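Side-chain contacts in dermonecrotic toxin (Pasteurella multocida, PDB 2EBF), which acts as a potent mitogen and dermonecrotic toxin, represented here by its C-terminal region, induces bone resorption and is associated with severe progressive atrophic rhinitis in pigs: residues A[224-229]-A[285-290]; A[336-341]-A[545-550]; A[468-473]-A[477-482]; A[631-636]-A[678-683]. All blocks are in the same frame, centred on the assembly; numbering follows the deposited sequence.

Contact 1 of 4, residues A[224-229]-A[285-290]; sequences PAYESW and YELYPF
Y226 and Y288 make the closest approach between 224-229 and 285-290, and they do so along their margins. Y226 CE1 lies 3.3 Å from Y288 CD1, and Y226 OH is equally near that same CD1, at the edge of its ring and near the plane. With ring centroids 5.6 Å apart and planes at 52°, neither ring sits over the face of the other; the two side chains run past each other in opposing senses, rim along rim. In both tyrosines CG lies anti to the carbonyl carbon (chi1 -50° and -40°), which swings the rings into this meeting. W229 adds a looser contact from a different side: its CZ2 stands over one face of Y288, 4.5 Å from CE1, in an oblique pairing. The opposite face of Y288 receives E286 CG of its own segment, so this ring is held between a methylene and an indole. L287 comes to Y226 OH with its backbone C, at 4.0 Å, and slightly farther off with its CB.

Further out, A225 CB rests on one face of the Y226 ring, and Y226 CD1 lies 3.7 Å above the indole plane of W229. The phenol oxygen of Y226 is fixed by a hydrogen bond to T291 OG1, a hydroxyl that also bonds to L287 O, which ties the tyrosine end to the first turn of helix 288-300. L241 of helix 234-248 touches both tyrosines. The result is an aromatic cluster of Y226, W229 and Y288, joining the loop before helix 234-248 to the beginning of helix 288-300 in the C2 region.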
# COMPACT_ATOMS: atom_id res chain seq x y z
N PRO A 224 47.38 4.92 6.51
CA PRO A 224 48.49 4.64 5.59
C PRO A 224 48.17 4.85 4.10
O PRO A 224 49.05 5.28 3.34
CB PRO A 224 48.82 3.17 5.86
CG PRO A 224 48.41 2.96 7.27
CD PRO A 224 47.19 3.81 7.47
N ALA A 225 46.94 4.56 3.69
CA ALA A 225 46.53 4.60 2.28
C ALA A 225 46.55 5.99 1.64
O ALA A 225 46.59 6.10 0.41
CB ALA A 225 45.16 3.95 2.10
N TYR A 226 46.54 7.04 2.46
CA TYR A 226 46.41 8.42 1.95
C TYR A 226 47.61 9.31 2.27
O TYR A 226 47.50 10.54 2.27
CB TYR A 226 45.11 9.03 2.48
CG TYR A 226 43.92 8.13 2.27
CD1 TYR A 226 43.33 8.03 1.01
CD2 TYR A 226 43.41 7.36 3.32
CE1 TYR A 226 42.24 7.19 0.80
CE2 TYR A 226 42.32 6.51 3.11
CZ TYR A 226 41.74 6.44 1.85
OH TYR A 226 40.67 5.61 1.63
N GLU A 227 48.75 8.68 2.53
CA GLU A 227 49.96 9.42 2.85
C GLU A 227 50.60 10.11 1.64
O GLU A 227 51.20 11.17 1.78
CB GLU A 227 50.95 8.55 3.63
CG GLU A 227 50.79 8.71 5.14
CD GLU A 227 50.83 7.39 5.91
OE1 GLU A 227 50.13 7.30 6.94
OE2 GLU A 227 51.55 6.46 5.48
N SER A 228 50.45 9.51 0.46
CA SER A 228 50.92 10.14 -0.78
C SER A 228 50.07 11.36 -1.19
O SER A 228 50.50 12.17 -2.01
CB SER A 228 50.97 9.12 -1.93
OG SER A 228 49.67 8.66 -2.28
N TRP A 229 48.89 11.49 -0.59
CA TRP A 229 47.95 12.57 -0.90
C TRP A 229 48.27 13.87 -0.17
O TRP A 229 47.97 14.95 -0.69
CB TRP A 229 46.52 12.14 -0.58
CG TRP A 229 46.00 11.05 -1.46
CD1 TRP A 229 46.73 10.16 -2.20
CD2 TRP A 229 44.63 10.71 -1.68
NE1 TRP A 229 45.90 9.31 -2.87
CE2 TRP A 229 44.60 9.62 -2.57
CE3 TRP A 229 43.42 11.23 -1.20
CZ2 TRP A 229 43.41 9.03 -3.00
CZ3 TRP A 229 42.23 10.65 -1.63
CH2 TRP A 229 42.23 9.56 -2.52
N TYR A 285 38.57 -2.71 -5.91
CA TYR A 285 37.96 -1.39 -5.70
C TYR A 285 38.63 -0.58 -4.58
O TYR A 285 38.17 0.52 -4.23
CB TYR A 285 36.44 -1.53 -5.53
CG TYR A 285 35.79 -2.23 -6.72
CD1 TYR A 285 35.27 -3.51 -6.61
CD2 TYR A 285 35.74 -1.60 -7.98
CE1 TYR A 285 34.69 -4.16 -7.71
CE2 TYR A 285 35.17 -2.24 -9.08
CZ TYR A 285 34.65 -3.51 -8.93
OH TYR A 285 34.10 -4.12 -10.02
N GLU A 286 39.71 -1.13 -4.05
CA GLU A 286 40.57 -0.47 -3.05
C GLU A 286 39.78 -0.07 -1.79
O GLU A 286 38.69 -0.58 -1.56
CB GLU A 286 41.30 0.73 -3.69
CG GLU A 286 42.59 1.16 -2.99
CD GLU A 286 43.71 0.13 -3.07
OE1 GLU A 286 43.93 -0.45 -4.16
OE2 GLU A 286 44.38 -0.08 -2.04
N LEU A 287 40.32 0.84 -0.99
CA LEU A 287 39.69 1.19 0.27
C LEU A 287 38.74 2.38 0.16
O LEU A 287 37.85 2.54 0.99
CB LEU A 287 40.75 1.44 1.35
CG LEU A 287 40.34 1.29 2.83
CD1 LEU A 287 39.97 -0.15 3.19
CD2 LEU A 287 41.45 1.81 3.75
N TYR A 288 38.92 3.19 -0.88
CA TYR A 288 38.36 4.55 -0.95
C TYR A 288 36.84 4.69 -0.81
O TYR A 288 36.38 5.59 -0.09
CB TYR A 288 38.85 5.29 -2.21
CG TYR A 288 40.31 5.04 -2.55
CD1 TYR A 288 41.29 5.01 -1.55
CD2 TYR A 288 40.71 4.84 -3.86
CE1 TYR A 288 42.63 4.78 -1.87
CE2 TYR A 288 42.04 4.62 -4.19
CZ TYR A 288 43.00 4.59 -3.19
OH TYR A 288 44.32 4.35 -3.51
N PRO A 289 36.06 3.82 -1.48
CA PRO A 289 34.61 3.94 -1.31
C PRO A 289 34.20 3.59 0.11
O PRO A 289 33.29 4.22 0.66
CB PRO A 289 34.05 2.89 -2.28
CG PRO A 289 35.17 2.57 -3.22
CD PRO A 289 36.40 2.71 -2.40
N PHE A 290 34.88 2.61 0.70
CA PHE A 290 34.62 2.18 2.07
C PHE A 290 34.94 3.29 3.07
O PHE A 290 34.17 3.53 4.01
CB PHE A 290 35.38 0.88 2.39
CG PHE A 290 35.13 0.34 3.77
CD1 PHE A 290 36.14 0.37 4.73
CD2 PHE A 290 33.90 -0.19 4.12
CE1 PHE A 290 35.92 -0.13 6.02
CE2 PHE A 290 33.67 -0.69 5.40
CZ PHE A 290 34.68 -0.66 6.35

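Contact 2 of 4, residues A[336-341]-A[545-550]; sequences FDYTPW and SSRVPI
The ring of Y338 is sandwiched between R547 and, from its own segment, F336. Taken in order, F336 comes first: its CD2 lies 3.8 Å above one face of the Y338 ring, and the arginine occupies the other. D337, next in line, turns its carboxylate to the following helix, where OD1 accepts a capping hydrogen bond from T339 N at 3.0 Å, met from above the carboxylate plane.

Y338 carries most of the contact. The guanidinium of R547 lies flat on its ring, with guanidinium and ring centres 3.9 Å apart and planes only 17° from parallel, and R547 CZ comes within 3.3 Å of Y338 CD2. The aliphatic part joins in: R547 CD stands over the ring centre, 3.8 Å from the centroid and 13° off the normal, a CH-pi contact. A bend at chi3 (-87°) lets methylene and guanidinium lie along the same face. Y338 OH is hydrogen-bonded to S509.

W341, in the first turn of helix 339-345, meets R547 at the edge of the guanidinium, its CZ3 4.0 Å from NH2, while its NE1 bonds to I526 O. Carboxylates outside the two segments fix the arginine's rotation: D342 forms a salt bridge with NH1 and D542 with NE, an environment that would favour its positive charge. The arrangement is a cation-pi stack that joins the inverse gamma turn centred on R547 to the start of helix 339-345 in the C2 region.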
# COMPACT_ATOMS: atom_id res chain seq x y z
N PHE A 336 -5.78 -14.80 0.69
CA PHE A 336 -4.94 -15.73 -0.07
C PHE A 336 -5.41 -17.12 0.30
O PHE A 336 -5.55 -17.43 1.48
CB PHE A 336 -3.44 -15.57 0.21
CG PHE A 336 -2.59 -16.53 -0.59
CD1 PHE A 336 -2.23 -16.22 -1.90
CD2 PHE A 336 -2.18 -17.74 -0.05
CE1 PHE A 336 -1.46 -17.11 -2.66
CE2 PHE A 336 -1.41 -18.64 -0.79
CZ PHE A 336 -1.05 -18.32 -2.10
N ASP A 337 -5.69 -17.94 -0.71
CA ASP A 337 -6.13 -19.31 -0.47
C ASP A 337 -4.93 -20.25 -0.53
O ASP A 337 -4.32 -20.43 -1.58
CB ASP A 337 -7.20 -19.71 -1.50
CG ASP A 337 -7.79 -21.09 -1.24
OD1 ASP A 337 -7.60 -21.66 -0.15
OD2 ASP A 337 -8.50 -21.59 -2.13
N TYR A 338 -4.59 -20.83 0.63
CA TYR A 338 -3.50 -21.80 0.74
C TYR A 338 -3.91 -23.21 0.30
O TYR A 338 -3.06 -24.10 0.21
CB TYR A 338 -3.04 -21.91 2.18
CG TYR A 338 -2.09 -20.84 2.64
CD1 TYR A 338 -2.56 -19.68 3.23
CD2 TYR A 338 -0.71 -21.03 2.55
CE1 TYR A 338 -1.68 -18.69 3.70
CE2 TYR A 338 0.18 -20.06 3.02
CZ TYR A 338 -0.31 -18.90 3.59
OH TYR A 338 0.56 -17.95 4.06
N THR A 339 -5.20 -23.41 0.04
CA THR A 339 -5.71 -24.73 -0.35
C THR A 339 -5.01 -25.38 -1.56
O THR A 339 -4.58 -26.54 -1.47
CB THR A 339 -7.27 -24.71 -0.47
OG1 THR A 339 -7.83 -24.66 0.84
CG2 THR A 339 -7.80 -25.95 -1.18
N PRO A 340 -4.89 -24.66 -2.69
CA PRO A 340 -4.22 -25.29 -3.83
C PRO A 340 -2.78 -25.72 -3.52
O PRO A 340 -2.39 -26.83 -3.90
CB PRO A 340 -4.23 -24.20 -4.91
CG PRO A 340 -5.37 -23.31 -4.51
CD PRO A 340 -5.38 -23.31 -3.03
N TRP A 341 -2.03 -24.87 -2.82
CA TRP A 341 -0.62 -25.18 -2.53
C TRP A 341 -0.49 -26.35 -1.54
O TRP A 341 0.31 -27.27 -1.76
CB TRP A 341 0.12 -23.94 -2.01
CG TRP A 341 1.63 -24.12 -1.94
CD1 TRP A 341 2.55 -23.82 -2.92
CD2 TRP A 341 2.38 -24.62 -0.83
NE1 TRP A 341 3.81 -24.12 -2.49
CE2 TRP A 341 3.74 -24.60 -1.21
CE3 TRP A 341 2.03 -25.08 0.45
CZ2 TRP A 341 4.75 -25.04 -0.35
CZ3 TRP A 341 3.03 -25.51 1.29
CH2 TRP A 341 4.38 -25.49 0.90
N SER A 545 3.82 -22.52 12.72
CA SER A 545 4.15 -21.37 13.56
C SER A 545 4.45 -20.07 12.80
O SER A 545 4.42 -18.99 13.40
CB SER A 545 5.31 -21.70 14.50
OG SER A 545 6.44 -22.17 13.79
N SER A 546 4.74 -20.16 11.51
CA SER A 546 5.05 -18.98 10.69
C SER A 546 3.85 -18.48 9.90
O SER A 546 3.81 -17.33 9.44
CB SER A 546 6.20 -19.30 9.73
OG SER A 546 7.44 -19.18 10.39
N ARG A 547 2.86 -19.36 9.74
CA ARG A 547 1.69 -19.05 8.96
C ARG A 547 0.65 -18.42 9.88
O ARG A 547 -0.40 -18.99 10.15
CB ARG A 547 1.16 -20.32 8.28
CG ARG A 547 0.39 -20.06 7.02
CD ARG A 547 -0.32 -21.29 6.56
NE ARG A 547 0.51 -22.12 5.71
CZ ARG A 547 0.04 -23.11 4.97
NH1 ARG A 547 -1.26 -23.39 4.99
NH2 ARG A 547 0.85 -23.81 4.18
N VAL A 548 0.98 -17.22 10.38
CA VAL A 548 0.23 -16.55 11.45
C VAL A 548 0.16 -15.04 11.20
O VAL A 548 0.91 -14.52 10.37
CB VAL A 548 0.88 -16.81 12.85
CG1 VAL A 548 0.87 -18.30 13.23
CG2 VAL A 548 2.31 -16.26 12.92
N PRO A 549 -0.77 -14.32 11.89
CA PRO A 549 -0.69 -12.85 11.89
C PRO A 549 0.46 -12.36 12.75
O PRO A 549 0.89 -13.06 13.65
CB PRO A 549 -2.01 -12.42 12.56
CG PRO A 549 -2.88 -13.65 12.55
CD PRO A 549 -1.94 -14.81 12.64
N ILE A 550 0.97 -11.16 12.44
CA ILE A 550 1.88 -10.46 13.34
C ILE A 550 1.10 -10.24 14.64
O ILE A 550 -0.09 -9.95 14.60
CB ILE A 550 2.31 -9.09 12.75
CG1 ILE A 550 3.26 -9.28 11.57
CG2 ILE A 550 2.97 -8.22 13.83
CD1 ILE A 550 3.29 -8.09 10.59

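Contact 3 of 4, residues A[468-473]-A[477-482]; sequences PPFNNP and LYYKGN
L477 is tied to P473 by the backbone: its N donates to P473 O at 2.9 Å with an N-H...O angle of 150°. This is an i to i+4 bond of the first turn of helix 473-490, whose N-cap position is held by N472. Y478 leads away from the loop, and its OH bonds to D464. The helix follows strand 456-461 and precedes strand 498-502, parallel strands of the mixed sheet separated by strand 399-402, and so forms the helical part of a beta-alpha-beta crossover in the C2 region.

Y479 provides the aromatic contact. Its CG is anti to the backbone N (chi1 175°), which turns the ring to F470, and the two side chains cross at about a right angle. Y479 CB meets F470 at the ring edge, 3.8 Å from CE1, while F470 CZ stands over one face of the tyrosine, displaced to its rim. Centroids 5.4 Å apart and planes at 56° make the pair oblique. F470 also has a cation-pi partner in K475, from the intervening turn. K480 points its extended chain elsewhere, with NZ hydrogen-bonded to T510 OG1 and N508 O.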
# COMPACT_ATOMS: atom_id res chain seq x y z
N PRO A 468 19.67 -4.27 7.02
CA PRO A 468 19.36 -4.65 8.40
C PRO A 468 19.54 -3.48 9.40
O PRO A 468 20.17 -2.48 9.04
CB PRO A 468 20.34 -5.80 8.68
CG PRO A 468 21.43 -5.63 7.68
CD PRO A 468 20.78 -5.06 6.46
N PRO A 469 19.02 -3.60 10.63
CA PRO A 469 18.38 -4.78 11.21
C PRO A 469 16.93 -4.97 10.78
O PRO A 469 16.17 -4.00 10.66
CB PRO A 469 18.46 -4.52 12.71
CG PRO A 469 18.47 -3.04 12.84
CD PRO A 469 19.05 -2.47 11.58
N PHE A 470 16.57 -6.23 10.55
CA PHE A 470 15.18 -6.62 10.33
C PHE A 470 14.57 -7.05 11.67
O PHE A 470 14.05 -8.16 11.80
CB PHE A 470 15.10 -7.74 9.29
CG PHE A 470 15.27 -7.28 7.87
CD1 PHE A 470 14.16 -6.96 7.08
CD2 PHE A 470 16.54 -7.15 7.31
CE1 PHE A 470 14.31 -6.52 5.76
CE2 PHE A 470 16.70 -6.71 5.99
CZ PHE A 470 15.59 -6.40 5.21
N ASN A 471 14.63 -6.16 12.66
CA ASN A 471 14.10 -6.44 13.99
C ASN A 471 12.65 -6.00 14.15
O ASN A 471 12.19 -5.68 15.26
CB ASN A 471 14.99 -5.83 15.09
CG ASN A 471 15.15 -4.30 14.96
OD1 ASN A 471 16.12 -3.73 15.46
ND2 ASN A 471 14.20 -3.64 14.31
N ASN A 472 11.93 -5.99 13.03
CA ASN A 472 10.55 -5.54 13.00
C ASN A 472 9.78 -6.22 11.87
O ASN A 472 10.20 -6.15 10.71
CB ASN A 472 10.50 -4.02 12.86
CG ASN A 472 9.13 -3.48 13.12
OD1 ASN A 472 8.82 -3.00 14.22
ND2 ASN A 472 8.28 -3.56 12.11
N PRO A 473 8.64 -6.86 12.20
CA PRO A 473 7.90 -7.64 11.20
C PRO A 473 7.29 -6.80 10.07
O PRO A 473 7.03 -7.33 8.99
CB PRO A 473 6.81 -8.33 12.03
CG PRO A 473 6.64 -7.44 13.25
CD PRO A 473 7.99 -6.88 13.53
N LEU A 477 7.93 -7.46 6.25
CA LEU A 477 6.78 -7.63 5.35
C LEU A 477 6.88 -6.70 4.12
O LEU A 477 6.60 -7.13 3.00
CB LEU A 477 5.47 -7.35 6.10
CG LEU A 477 4.16 -7.37 5.32
CD1 LEU A 477 3.96 -8.71 4.66
CD2 LEU A 477 2.97 -7.06 6.22
N TYR A 478 7.25 -5.44 4.36
CA TYR A 478 7.42 -4.46 3.30
C TYR A 478 8.43 -4.97 2.28
O TYR A 478 8.17 -4.97 1.09
CB TYR A 478 7.88 -3.09 3.86
CG TYR A 478 8.23 -2.10 2.74
CD1 TYR A 478 9.53 -2.01 2.24
CD2 TYR A 478 7.25 -1.30 2.17
CE1 TYR A 478 9.84 -1.12 1.21
CE2 TYR A 478 7.55 -0.41 1.15
CZ TYR A 478 8.84 -0.32 0.67
OH TYR A 478 9.13 0.56 -0.35
N TYR A 479 9.59 -5.40 2.78
CA TYR A 479 10.68 -5.87 1.93
C TYR A 479 10.28 -7.14 1.16
O TYR A 479 10.48 -7.23 -0.05
CB TYR A 479 11.93 -6.08 2.78
CG TYR A 479 13.09 -6.68 2.04
CD1 TYR A 479 13.79 -5.94 1.09
CD2 TYR A 479 13.49 -7.99 2.29
CE1 TYR A 479 14.86 -6.49 0.40
CE2 TYR A 479 14.56 -8.55 1.60
CZ TYR A 479 15.24 -7.79 0.66
OH TYR A 479 16.30 -8.35 -0.02
N LYS A 480 9.70 -8.10 1.87
CA LYS A 480 9.27 -9.36 1.24
C LYS A 480 8.20 -9.11 0.19
O LYS A 480 8.21 -9.73 -0.88
CB LYS A 480 8.75 -10.32 2.30
CG LYS A 480 8.25 -11.64 1.74
CD LYS A 480 7.73 -12.51 2.86
CE LYS A 480 7.42 -13.91 2.37
NZ LYS A 480 6.75 -14.70 3.45
N GLY A 481 7.27 -8.22 0.50
CA GLY A 481 6.15 -7.92 -0.40
C GLY A 481 6.61 -7.42 -1.75
O GLY A 481 6.06 -7.82 -2.77
N ASN A 482 7.60 -6.54 -1.75
CA ASN A 482 8.12 -6.00 -3.01
C ASN A 482 8.82 -7.05 -3.88
O ASN A 482 8.78 -6.99 -5.12
CB ASN A 482 9.06 -4.82 -2.74
CG ASN A 482 8.34 -3.60 -2.19
OD1 ASN A 482 8.95 -2.75 -1.53
ND2 ASN A 482 7.04 -3.48 -2.47

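Contact 4 of 4, residues A[631-636]-A[678-683]; sequences PKVAAR and FAVDAS
A chi1 of 171° at V633 sets CG1 trans to the backbone N and CG2 trans to the carbonyl carbon, so the fork presents one methyl to V680 and the other to A682. V680 has almost the same torsion, 176°, which brings its own CG1 to meet the helix. The two CG1 methyls are 3.7 Å apart, and V633 CG1 also lies 3.5 Å from V680 O. The second methyl makes a longer contact, V633 CG2 to A682 CB at 4.1 Å. All three residues are buried, and M615 and I609 extend the apolar packing round V633 and V680 respectively.

This is helix-on-sheet packing in the C3 region: helix 629-639 lies against strand 676-681 of the antiparallel sheet. The CB of D681 points away from the helix. Its OD1 accepts from S683 N at 3.0 Å, forming an Asx turn, and its OD2 is hydrogen-bonded to H666 NE2 and W704 NE1. An Asp-His pair near C626 is consistent with the thiol protease-like triad of this region, although here C626 is in a disulfide with C620. The V633 side chain is about 13 Å from the bound phosphonate, whose pocket includes C626, so this packing does not line it.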
# COMPACT_ATOMS: atom_id res chain seq x y z
N PRO A 631 -42.94 -9.89 4.89
CA PRO A 631 -43.10 -11.30 5.28
C PRO A 631 -44.23 -12.03 4.51
O PRO A 631 -44.13 -13.23 4.26
CB PRO A 631 -43.42 -11.22 6.78
CG PRO A 631 -42.91 -9.87 7.22
CD PRO A 631 -43.19 -8.99 6.03
N LYS A 632 -45.28 -11.30 4.13
CA LYS A 632 -46.39 -11.88 3.38
C LYS A 632 -45.92 -12.26 1.97
O LYS A 632 -46.29 -13.31 1.43
CB LYS A 632 -47.57 -10.90 3.30
CG LYS A 632 -48.13 -10.48 4.65
CD LYS A 632 -49.19 -9.39 4.49
CE LYS A 632 -49.56 -8.73 5.83
NZ LYS A 632 -49.79 -9.71 6.94
N VAL A 633 -45.10 -11.41 1.37
CA VAL A 633 -44.48 -11.73 0.09
C VAL A 633 -43.59 -12.97 0.19
O VAL A 633 -43.71 -13.88 -0.63
CB VAL A 633 -43.70 -10.51 -0.47
CG1 VAL A 633 -42.88 -10.89 -1.70
CG2 VAL A 633 -44.68 -9.39 -0.80
N ALA A 634 -42.73 -13.02 1.21
CA ALA A 634 -41.86 -14.19 1.38
C ALA A 634 -42.67 -15.49 1.55
O ALA A 634 -42.30 -16.53 1.02
CB ALA A 634 -40.89 -13.99 2.55
N ALA A 635 -43.79 -15.40 2.27
CA ALA A 635 -44.66 -16.56 2.50
C ALA A 635 -45.29 -17.05 1.19
O ALA A 635 -45.34 -18.26 0.93
CB ALA A 635 -45.73 -16.20 3.52
N ARG A 636 -45.75 -16.12 0.36
CA ARG A 636 -46.32 -16.50 -0.94
C ARG A 636 -45.25 -17.08 -1.87
O ARG A 636 -45.49 -18.08 -2.54
CB ARG A 636 -47.06 -15.32 -1.59
CG ARG A 636 -47.79 -15.65 -2.91
CD ARG A 636 -48.68 -16.90 -2.81
NE ARG A 636 -49.17 -17.32 -4.13
CZ ARG A 636 -49.60 -18.54 -4.42
NH1 ARG A 636 -49.61 -19.50 -3.50
NH2 ARG A 636 -50.01 -18.81 -5.65
N PHE A 678 -33.18 -11.76 -5.91
CA PHE A 678 -34.00 -10.87 -6.71
C PHE A 678 -35.11 -10.31 -5.84
O PHE A 678 -35.95 -11.06 -5.36
CB PHE A 678 -34.60 -11.64 -7.88
CG PHE A 678 -33.60 -12.04 -8.91
CD1 PHE A 678 -33.36 -11.22 -10.01
CD2 PHE A 678 -32.89 -13.23 -8.78
CE1 PHE A 678 -32.43 -11.58 -10.97
CE2 PHE A 678 -31.95 -13.60 -9.74
CZ PHE A 678 -31.72 -12.77 -10.84
N ALA A 679 -35.09 -8.99 -5.62
CA ALA A 679 -36.14 -8.34 -4.84
C ALA A 679 -37.51 -8.59 -5.47
O ALA A 679 -37.65 -8.55 -6.69
CB ALA A 679 -35.88 -6.85 -4.76
N VAL A 680 -38.51 -8.86 -4.62
CA VAL A 680 -39.91 -8.91 -5.04
C VAL A 680 -40.64 -7.89 -4.17
O VAL A 680 -41.05 -8.18 -3.04
CB VAL A 680 -40.52 -10.34 -4.93
CG1 VAL A 680 -42.02 -10.32 -5.27
CG2 VAL A 680 -39.79 -11.29 -5.86
N ASP A 681 -40.76 -6.68 -4.69
CA ASP A 681 -41.15 -5.55 -3.88
C ASP A 681 -42.55 -5.07 -4.30
O ASP A 681 -42.70 -4.34 -5.28
CB ASP A 681 -40.09 -4.46 -4.02
CG ASP A 681 -40.43 -3.18 -3.28
OD1 ASP A 681 -41.47 -3.10 -2.60
OD2 ASP A 681 -39.64 -2.24 -3.39
N ALA A 682 -43.55 -5.52 -3.54
CA ALA A 682 -44.95 -5.23 -3.81
C ALA A 682 -45.43 -3.92 -3.18
O ALA A 682 -46.62 -3.59 -3.24
CB ALA A 682 -45.81 -6.40 -3.34
N SER A 683 -44.51 -3.14 -2.63
CA SER A 683 -44.88 -1.86 -2.03
C SER A 683 -44.06 -0.67 -2.51
O SER A 683 -44.08 0.38 -1.88
CB SER A 683 -44.87 -1.97 -0.51
OG SER A 683 -43.55 -2.12 -0.03

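From the N terminus, contact 1 closes a loop of 55 residues and joins the approach to helix 234-248 with the start of helix 288-300. It is complete before contact 2 opens a longer excursion of 203 residues, which includes all six strands of the mixed sheet. Contact 3, a local closure across three helical residues, is nested inside that excursion. Contacts 2 and 3 touch in space, I550 CG1 packing 3.7 Å from P473 CB. Contact 4 follows in series in the C3 region, spanning the hairpin strands 643-656 and 660-673. No contacts cross along the chain. Contacts 1 and 4 lie on opposite sides of the chain's centre, their centres 87 Å apart.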